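PDB 6JM7: ofchtiv-allosamidin from Ostrinia furnacalis, which probably hydrolyses chitin as an insect family 18 glycoside hydrolase, captured here in complex with the inhibitor allosamidin. Local coordinates for residues V7-T12 with G341-S346. Residues are numbered along the deposited sequence; the frame is centred on the assembly and turned at random.
Sequences VCYYGT and GIMLWS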
# COMPACT_ATOMS: atom_id res chain seq x y z
N VAL A 7 8.60 -1.87 -4.65
CA VAL A 7 7.35 -2.43 -5.16
C VAL A 7 6.37 -1.28 -5.31
O VAL A 7 5.89 -0.73 -4.31
CB VAL A 7 6.81 -3.52 -4.22
CG1 VAL A 7 5.50 -4.11 -4.75
CG2 VAL A 7 7.85 -4.60 -4.05
N CYS A 8 6.08 -0.89 -6.56
CA CYS A 8 5.26 0.28 -6.85
C CYS A 8 3.85 -0.16 -7.21
O CYS A 8 3.65 -0.78 -8.26
CB CYS A 8 5.83 1.08 -8.03
SG CYS A 8 7.48 1.75 -7.78
N TYR A 9 2.87 0.18 -6.37
CA TYR A 9 1.47 0.02 -6.75
C TYR A 9 0.99 1.17 -7.62
O TYR A 9 1.28 2.34 -7.35
CB TYR A 9 0.58 -0.10 -5.51
CG TYR A 9 0.63 -1.47 -4.87
CD1 TYR A 9 1.69 -1.83 -4.06
CD2 TYR A 9 -0.37 -2.40 -5.10
CE1 TYR A 9 1.75 -3.08 -3.49
CE2 TYR A 9 -0.32 -3.66 -4.52
CZ TYR A 9 0.74 -3.99 -3.71
OH TYR A 9 0.81 -5.23 -3.13
N TYR A 10 0.23 0.83 -8.66
CA TYR A 10 -0.39 1.80 -9.55
C TYR A 10 -1.90 1.64 -9.48
O TYR A 10 -2.45 0.62 -9.95
CB TYR A 10 0.12 1.62 -10.98
CG TYR A 10 -0.55 2.53 -12.01
CD1 TYR A 10 -0.93 3.83 -11.69
CD2 TYR A 10 -0.79 2.07 -13.30
CE1 TYR A 10 -1.56 4.65 -12.64
CE2 TYR A 10 -1.41 2.89 -14.25
CZ TYR A 10 -1.78 4.17 -13.91
OH TYR A 10 -2.38 4.96 -14.87
N GLY A 11 -2.57 2.63 -8.89
CA GLY A 11 -4.03 2.69 -8.91
C GLY A 11 -4.51 3.14 -10.28
O GLY A 11 -4.51 4.33 -10.59
N THR A 12 -4.90 2.17 -11.11
CA THR A 12 -5.03 2.41 -12.54
C THR A 12 -6.20 3.34 -12.89
O THR A 12 -6.21 3.92 -13.99
CB THR A 12 -5.18 1.08 -13.28
OG1 THR A 12 -6.28 0.34 -12.73
CG2 THR A 12 -3.89 0.26 -13.14
N GLY A 341 12.83 -4.64 1.19
CA GLY A 341 12.63 -3.45 0.40
C GLY A 341 11.43 -2.67 0.88
O GLY A 341 11.00 -2.81 2.02
N ILE A 342 10.91 -1.85 -0.03
CA ILE A 342 9.88 -0.86 0.25
C ILE A 342 8.75 -1.06 -0.75
O ILE A 342 9.01 -1.22 -1.95
CB ILE A 342 10.44 0.57 0.15
CG1 ILE A 342 11.52 0.81 1.22
CG2 ILE A 342 9.33 1.62 0.23
CD1 ILE A 342 10.98 0.83 2.63
N MET A 343 7.52 -1.05 -0.26
CA MET A 343 6.32 -1.04 -1.09
C MET A 343 5.64 0.31 -0.91
O MET A 343 5.64 0.86 0.19
CB MET A 343 5.37 -2.18 -0.68
CG MET A 343 3.91 -1.99 -1.05
SD MET A 343 2.92 -3.32 -0.35
CE MET A 343 2.47 -2.64 1.24
N LEU A 344 5.09 0.87 -1.99
CA LEU A 344 4.45 2.17 -1.88
C LEU A 344 3.04 2.14 -2.43
O LEU A 344 2.79 1.59 -3.51
CB LEU A 344 5.28 3.24 -2.58
CG LEU A 344 5.69 2.83 -4.00
CD1 LEU A 344 4.73 3.40 -5.04
CD2 LEU A 344 7.11 3.27 -4.22
N TRP A 345 2.12 2.74 -1.68
CA TRP A 345 0.80 3.09 -2.17
C TRP A 345 0.71 4.60 -2.22
O TRP A 345 0.68 5.24 -1.16
CB TRP A 345 -0.32 2.55 -1.27
CG TRP A 345 -1.61 2.83 -1.93
CD1 TRP A 345 -2.33 3.99 -1.87
CD2 TRP A 345 -2.29 1.98 -2.87
NE1 TRP A 345 -3.44 3.89 -2.69
CE2 TRP A 345 -3.43 2.67 -3.31
CE3 TRP A 345 -2.04 0.70 -3.36
CZ2 TRP A 345 -4.33 2.12 -4.21
CZ3 TRP A 345 -2.92 0.15 -4.25
CH2 TRP A 345 -4.06 0.86 -4.67
N SER A 346 0.65 5.19 -3.41
CA SER A 346 0.75 4.55 -4.71
C SER A 346 1.48 5.55 -5.62
O SER A 346 1.59 6.74 -5.28
CB SER A 346 -0.63 4.19 -5.26
OG SER A 346 -1.49 5.32 -5.19
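Val7 to Tyr9 runs parallel to Ile342 to Leu344, joined by three backbone hydrogen bonds: Val7 N to Ile342 O (2.8 Å), Leu344 N to Val7 O (2.9 Å) and a longer one, Tyr9 N to Leu344 O (3.2 Å). These are the first and last strands of the family 18 TIM barrel, which the ladder closes. Tyr9 takes the largest share of the contact. With its CG anti to the carbonyl carbon (chi1 -78°), the ring packs against Met343 and Trp345. Met343 stays extended through its first two torsions (chi1 157°), bringing SD to 3.4 Å from Tyr9 CE1, an oblique Met-aromatic contact. Trp345 sets CE3 3.5 Å from Tyr9 CB and CZ3 close to Tyr9 CD2, the two ring planes inclined at 43°. Leu344 O, already holding Tyr9 N, also lies at the edge of the tyrosine ring. Val7 meets Met343 through their CB atoms, on the same face of the sheet. On the face of Cys8, Leu344 lays CD1 3.6 Å from Cys8 CA and CD2 near its SG, which is tied to Cys33 by a disulfide; Leu364 of helix 362-373 touches both residues. Beyond the ladder, a cis peptide joins Trp345 to Ser346, whose CB packs against Tyr9 O while its OG is hydrogen-bonded to Glu348 OE2. An alanine in place of Tyr9 would probably open a gap beside Met343 and Trp345 and leave Asp122 without its hydroxyl partner. That packing and the hydrogen bond of Tyr9 OH to Asp122, probably part of the family 18 DxDxE motif, together likely hold the ring's direction.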